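Local coordinates for protein endo-1,4-b-d-mannanase (Trichoderma reesei, PDB 1QNR) that probably hydrolyses the beta-1,4-mannosidic bonds within mannan chains, as a glycoside hydrolase family 5 endo-mannanase built on a TIM barrel, at residues I70-L75 and R145-A150; C29-N34 and G57-N62. One frame throughout, in Å; residues are numbered along the deposited sequence.

Interaction 1: residues I70-L75 and R145-A150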
loop_
_atom_site.group_PDB
_atom_site.type_symbol
_atom_site.label_atom_id
_atom_site.label_comp_id
_atom_site.label_asym_id
_atom_site.label_seq_id
_atom_site.Cartn_x
_atom_site.Cartn_y
_atom_site.Cartn_z
ATOM N N ILE A 70 10.835 2.511 18.042
ATOM C CA ILE A 70 10.920 3.158 16.710
ATOM C C ILE A 70 9.861 4.259 16.578
ATOM O O ILE A 70 8.689 4.106 17.000
ATOM C CB ILE A 70 10.665 2.075 15.633
ATOM C CG1 ILE A 70 11.709 0.939 15.724
ATOM C CG2 ILE A 70 10.691 2.674 14.217
ATOM C CD1 ILE A 70 13.109 1.434 15.815
ATOM N N TRP A 71 10.280 5.365 15.956
ATOM C CA TRP A 71 9.382 6.447 15.543
ATOM C C TRP A 71 9.962 7.174 14.334
ATOM O O TRP A 71 11.204 7.351 14.330
ATOM C CB TRP A 71 9.077 7.433 16.723
ATOM C CG TRP A 71 10.273 8.149 17.284
ATOM C CD1 TRP A 71 11.226 7.585 18.106
ATOM C CD2 TRP A 71 10.649 9.524 17.111
ATOM N NE1 TRP A 71 12.146 8.556 18.455
ATOM C CE2 TRP A 71 11.847 9.754 17.841
ATOM C CE3 TRP A 71 10.103 10.594 16.347
ATOM C CZ2 TRP A 71 12.449 11.007 17.847
ATOM C CZ3 TRP A 71 10.714 11.857 16.351
ATOM C CH2 TRP A 71 11.883 12.045 17.113
ATOM N N PHE A 72 9.122 7.535 13.312
ATOM C CA PHE A 72 9.693 8.232 12.149
ATOM C C PHE A 72 9.414 9.748 12.264
ATOM O O PHE A 72 10.215 10.516 11.694
ATOM C CB PHE A 72 9.119 7.684 10.852
ATOM C CG PHE A 72 9.471 6.209 10.515
ATOM C CD1 PHE A 72 10.489 5.522 11.185
ATOM C CD2 PHE A 72 8.784 5.553 9.501
ATOM C CE1 PHE A 72 10.768 4.180 10.835
ATOM C CE2 PHE A 72 9.053 4.224 9.142
ATOM C CZ PHE A 72 10.064 3.562 9.829
ATOM N N GLN A 73 8.332 10.198 12.888
ATOM C CA GLN A 73 8.030 11.649 12.943
ATOM C C GLN A 73 7.236 11.955 14.220
ATOM O O GLN A 73 6.283 11.196 14.540
ATOM C CB GLN A 73 7.206 11.990 11.660
ATOM C CG GLN A 73 6.801 13.489 11.616
ATOM C CD GLN A 73 6.129 13.888 10.339
ATOM O OE1 GLN A 73 6.403 14.924 9.690
ATOM N NE2 GLN A 73 5.095 13.124 9.848
ATOM N N LYS A 74 7.610 13.088 14.884
ATOM C CA LYS A 74 6.853 13.576 16.059
ATOM C C LYS A 74 6.144 14.852 15.607
ATOM O O LYS A 74 6.786 15.790 15.098
ATOM C CB LYS A 74 7.842 13.868 17.202
ATOM C CG LYS A 74 7.056 14.574 18.351
ATOM C CD LYS A 74 7.945 14.890 19.563
ATOM C CE LYS A 74 7.167 15.840 20.490
ATOM N NZ LYS A 74 8.041 16.417 21.576
ATOM N N LEU A 75 4.826 14.866 15.745
ATOM C CA LEU A 75 3.960 15.960 15.310
ATOM C C LEU A 75 3.582 16.825 16.505
ATOM O O LEU A 75 2.987 16.303 17.428
ATOM C CB LEU A 75 2.710 15.397 14.592
ATOM C CG LEU A 75 3.118 14.652 13.278
ATOM C CD1 LEU A 75 1.962 13.842 12.763
ATOM C CD2 LEU A 75 3.644 15.657 12.244
ATOM N N ARG A 145 3.935 17.407 3.694
ATOM C CA ARG A 145 4.833 17.505 2.520
ATOM C C ARG A 145 6.316 17.541 2.929
ATOM O O ARG A 145 7.176 17.004 2.176
ATOM C CB ARG A 145 4.505 18.755 1.639
ATOM C CG ARG A 145 3.064 18.675 1.092
ATOM C CD ARG A 145 2.845 19.942 0.213
ATOM N NE ARG A 145 1.747 19.676 -0.675
ATOM C CZ ARG A 145 1.540 19.996 -1.929
ATOM N NH1 ARG A 145 0.341 19.575 -2.362
ATOM N NH2 ARG A 145 2.449 20.681 -2.695
ATOM N N LYS A 146 6.648 18.087 4.102
ATOM C CA LYS A 146 8.052 18.025 4.564
ATOM C C LYS A 146 8.420 16.562 4.829
ATOM O O LYS A 146 9.554 16.137 4.503
ATOM C CB LYS A 146 8.238 18.834 5.865
ATOM C CG LYS A 146 8.300 20.340 5.715
ATOM C CD LYS A 146 8.639 20.995 7.080
ATOM C CE LYS A 146 10.048 20.715 7.507
ATOM N NZ LYS A 146 10.601 21.736 8.462
ATOM N N TYR A 147 7.482 15.754 5.353
ATOM C CA TYR A 147 7.790 14.303 5.573
ATOM C C TYR A 147 7.871 13.541 4.276
ATOM O O TYR A 147 8.832 12.759 4.099
ATOM C CB TYR A 147 6.638 13.714 6.508
ATOM C CG TYR A 147 6.987 12.269 6.845
ATOM C CD1 TYR A 147 8.079 12.017 7.711
ATOM C CD2 TYR A 147 6.285 11.202 6.297
ATOM C CE1 TYR A 147 8.469 10.715 7.992
ATOM C CE2 TYR A 147 6.677 9.882 6.586
ATOM C CZ TYR A 147 7.781 9.671 7.368
ATOM O OH TYR A 147 8.204 8.337 7.646
ATOM N N VAL A 148 7.005 13.775 3.310
ATOM C CA VAL A 148 7.133 13.215 1.951
ATOM C C VAL A 148 8.533 13.519 1.407
ATOM O O VAL A 148 9.194 12.618 0.819
ATOM C CB VAL A 148 6.017 13.753 1.020
ATOM C CG1 VAL A 148 6.266 13.358 -0.440
ATOM C CG2 VAL A 148 4.631 13.253 1.443
ATOM N N GLN A 149 8.942 14.812 1.466
ATOM C CA GLN A 149 10.315 15.062 0.931
ATOM C C GLN A 149 11.390 14.274 1.659
ATOM O O GLN A 149 12.378 13.825 0.967
ATOM C CB GLN A 149 10.574 16.604 0.974
ATOM C CG GLN A 149 11.877 16.989 0.267
ATOM C CD GLN A 149 13.178 16.869 0.990
ATOM O OE1 GLN A 149 13.306 16.831 2.227
ATOM N NE2 GLN A 149 14.303 16.829 0.246
ATOM N N ALA A 150 11.271 14.162 2.971
ATOM C CA ALA A 150 12.331 13.423 3.723
ATOM C C ALA A 150 12.373 11.958 3.334
ATOM O O ALA A 150 13.485 11.387 3.330
ATOM C CB ALA A 150 12.055 13.575 5.220
#
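Tyr147 reaches from helix 138-155 to Gln73 and Phe72, and one side of its ring does the touching, from CB through CD1 and CE1 to OH. CG stands anti to the backbone N (chi1 -175°), which sends the ring off the helix toward 70-75. At the root, Tyr147 CB lies 3.4 Å from Gln73 OE1. Tyr147 CG comes next, 3.7 Å from Gln73 NE2. Tyr147 CD1 lies 3.8 Å from Gln73 CD, and the amide and ring planes are 36° apart. Farther out, Tyr147 CE1 passes Gln73 CB at 4.1 Å and Phe72 CB at 4.2 Å. The tip, Tyr147 OH, sits 3.4 Å from both CB and CD2 of Phe72, and its hydrogen bond goes to Gly57 O. The rotation of the Gln73 amide is fixed by other partners: NE2 bonds Asp60 OD1 and Tyr123 OH, and OE1 bonds Gln143 NE2. A leucine in place of Tyr147 would probably leave Gly57 O without this hydrogen bond and open a gap beside Phe72 CB. The contact is buried, toward the barrel periphery. It joins helix 138-155 to the small mixed sheet through strand 73-74, with Ile82 of the next strand also touching Tyr147 and helix 119-127 packing on Leu75.

Interaction 2: residues C29-N34 and G57-N62; sequences CSFLTN and GFNDVN
Phe31 and Asn59 mark the closest backbone approach, with their CA atoms 8.7 Å apart, and the gap is spanned mainly by the Phe31 ring, which reaches both the Asn59 side chain and the backbone at Phe58. Residues 29-31 form the end of a short 3-10 segment, and the weak bond from Leu32 N to Cys29 O closes its last turn. The chain then runs as a loop to Asn34. There the side chain serves as N-cap of helix 35-47, with OD1 taking the N-H of Ala36. Opposite the 3-10 turn, the chain turns at Gly57, is extended at Phe58 and Asn59, and enters strand 60-61.

Phe31 CG is anti to the carbonyl carbon (chi1 -51°), and CB already points at the other segment. Asn59 lays its amide nitrogen over one face of this ring. Asn59 ND2 stands 3.5 Å from Phe31 CE1, offset toward the rim, and the amide and ring planes are 67° apart. Asn59 CB adds to the contact, 3.7 Å from Phe31 CE1. The edge of the ring meets the backbone instead. Phe58 O lies near the ring plane, 3.3 Å from Phe31 CZ and 3.4 Å from Phe31 CE1. This carbonyl is buried and has no hydrogen-bond partner, so the slightly positive ring edge is probably its main polar company. Tyr117 also meets the Phe31 ring, with planes at about 40°.

Ser30 OG bonds Trp56 O, which ties the 3-10 turn to the chain just before Gly57. The Cys26-Cys29 disulfide links this turn to the residues just before it. Strand 21-25, helix 35-47 and strand 52-54 form a beta-alpha-beta crossover of the TIM barrel, and the contact joins the loops after its two strands. The second loop runs on into the small mixed sheet, where Asp60 packs against helix 119-127.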
loop_
_atom_site.group_PDB
_atom_site.type_symbol
_atom_site.label_atom_id
_atom_site.label_comp_id
_atom_site.label_asym_id
_atom_site.label_seq_id
_atom_site.Cartn_x
_atom_site.Cartn_y
_atom_site.Cartn_z
ATOM N N CYS A 29 7.286 -5.031 8.396
ATOM C CA CYS A 29 8.689 -5.200 8.015
ATOM C C CYS A 29 9.513 -3.928 8.264
ATOM O O CYS A 29 10.692 -3.905 8.678
ATOM C CB CYS A 29 8.691 -5.545 6.465
ATOM S SG CYS A 29 8.405 -7.355 6.036
ATOM N N SER A 30 8.827 -2.749 8.080
ATOM C CA SER A 30 9.501 -1.442 8.283
ATOM C C SER A 30 9.919 -1.131 9.708
ATOM O O SER A 30 10.697 -0.172 9.880
ATOM C CB SER A 30 8.461 -0.276 7.941
ATOM O OG SER A 30 8.084 -0.511 6.571
ATOM N N PHE A 31 9.403 -1.875 10.702
ATOM C CA PHE A 31 9.683 -1.528 12.108
ATOM C C PHE A 31 10.556 -2.606 12.771
ATOM O O PHE A 31 10.771 -2.566 13.993
ATOM C CB PHE A 31 8.317 -1.386 12.859
ATOM C CG PHE A 31 7.310 -0.477 12.164
ATOM C CD1 PHE A 31 7.752 0.723 11.565
ATOM C CD2 PHE A 31 5.948 -0.769 12.231
ATOM C CE1 PHE A 31 6.776 1.555 10.930
ATOM C CE2 PHE A 31 5.015 0.090 11.673
ATOM C CZ PHE A 31 5.422 1.226 10.968
ATOM N N LEU A 32 11.037 -3.562 12.009
ATOM C CA LEU A 32 11.975 -4.582 12.560
ATOM C C LEU A 32 13.311 -3.906 12.900
ATOM O O LEU A 32 13.920 -3.250 12.036
ATOM C CB LEU A 32 12.168 -5.692 11.513
ATOM C CG LEU A 32 10.932 -6.530 11.227
ATOM C CD1 LEU A 32 11.185 -7.461 10.020
ATOM C CD2 LEU A 32 10.442 -7.381 12.413
ATOM N N THR A 33 13.878 -4.196 14.077
ATOM C CA THR A 33 15.153 -3.556 14.443
ATOM C C THR A 33 16.341 -4.498 14.276
ATOM O O THR A 33 17.502 -4.027 14.229
ATOM C CB THR A 33 15.198 -3.076 15.899
ATOM O OG1 THR A 33 14.953 -4.147 16.814
ATOM C CG2 THR A 33 14.240 -1.895 16.076
ATOM N N ASN A 34 16.117 -5.806 14.162
ATOM C CA ASN A 34 17.216 -6.732 13.936
ATOM C C ASN A 34 17.329 -6.966 12.416
ATOM O O ASN A 34 16.374 -7.528 11.822
ATOM C CB ASN A 34 16.881 -8.011 14.735
ATOM C CG ASN A 34 18.021 -8.997 14.631
ATOM O OD1 ASN A 34 18.947 -8.875 13.845
ATOM N ND2 ASN A 34 18.015 -9.987 15.527
ATOM N N GLY A 57 5.474 3.424 5.212
ATOM C CA GLY A 57 6.510 4.480 5.158
ATOM C C GLY A 57 6.301 5.565 6.191
ATOM O O GLY A 57 6.948 6.652 6.068
ATOM N N PHE A 58 5.526 5.280 7.241
ATOM C CA PHE A 58 5.185 6.197 8.302
ATOM C C PHE A 58 5.199 5.490 9.661
ATOM O O PHE A 58 5.033 4.273 9.760
ATOM C CB PHE A 58 3.720 6.782 8.089
ATOM C CG PHE A 58 2.645 5.700 7.899
ATOM C CD1 PHE A 58 2.062 5.080 9.046
ATOM C CD2 PHE A 58 2.250 5.283 6.641
ATOM C CE1 PHE A 58 1.115 4.076 8.853
ATOM C CE2 PHE A 58 1.271 4.289 6.446
ATOM C CZ PHE A 58 0.711 3.683 7.571
ATOM N N ASN A 59 5.412 6.350 10.698
ATOM C CA ASN A 59 5.236 5.906 12.102
ATOM C C ASN A 59 5.230 7.209 12.910
ATOM O O ASN A 59 6.256 7.799 13.310
ATOM C CB ASN A 59 6.389 4.927 12.520
ATOM C CG ASN A 59 6.104 4.280 13.863
ATOM O OD1 ASN A 59 5.519 4.907 14.750
ATOM N ND2 ASN A 59 6.517 3.016 14.098
ATOM N N ASP A 60 4.022 7.780 13.037
ATOM C CA ASP A 60 3.776 9.114 13.586
ATOM C C ASP A 60 3.367 9.072 15.045
ATOM O O ASP A 60 2.523 8.232 15.432
ATOM C CB ASP A 60 2.614 9.779 12.779
ATOM C CG ASP A 60 3.017 10.052 11.339
ATOM O OD1 ASP A 60 4.127 10.704 11.181
ATOM O OD2 ASP A 60 2.294 9.695 10.352
ATOM N N VAL A 61 3.952 9.963 15.827
ATOM C CA VAL A 61 3.681 10.060 17.284
ATOM C C VAL A 61 3.490 11.541 17.659
ATOM O O VAL A 61 3.907 12.436 16.937
ATOM C CB VAL A 61 4.847 9.473 18.122
ATOM C CG1 VAL A 61 5.100 7.989 17.823
ATOM C CG2 VAL A 61 6.139 10.295 17.963
ATOM N N ASN A 62 2.818 11.730 18.795
ATOM C CA ASN A 62 2.690 13.102 19.363
ATOM C C ASN A 62 3.606 13.275 20.569
ATOM O O ASN A 62 4.002 14.407 20.877
ATOM C CB ASN A 62 1.245 13.403 19.761
ATOM C CG ASN A 62 0.337 13.479 18.547
ATOM O OD1 ASN A 62 -0.627 12.697 18.427
ATOM N ND2 ASN A 62 0.588 14.379 17.589
#

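In the fold
From the N terminus, the chain leaves strand 21-25, passes 29-34, runs through helix 35-47 and strand 52-54, and returns at 57-62. Interaction 2 closes this short loop. Interaction 1 opens only afterwards, at 70-75, and closes a longer loop that holds helices 90-102 and 119-127 before helix 138-155 supplies its second side. The two are therefore in series and neither encloses the other. They still touch in space, their centres 11 Å apart. Strands 60-61 and 73-74 are parallel neighbours in one mixed sheet, with Leu75 N probably bonded to Val61 O. Ile70 also packs on Thr33. Together they tie the mixed sheet to an outer helix and to the loop before helix 35-47.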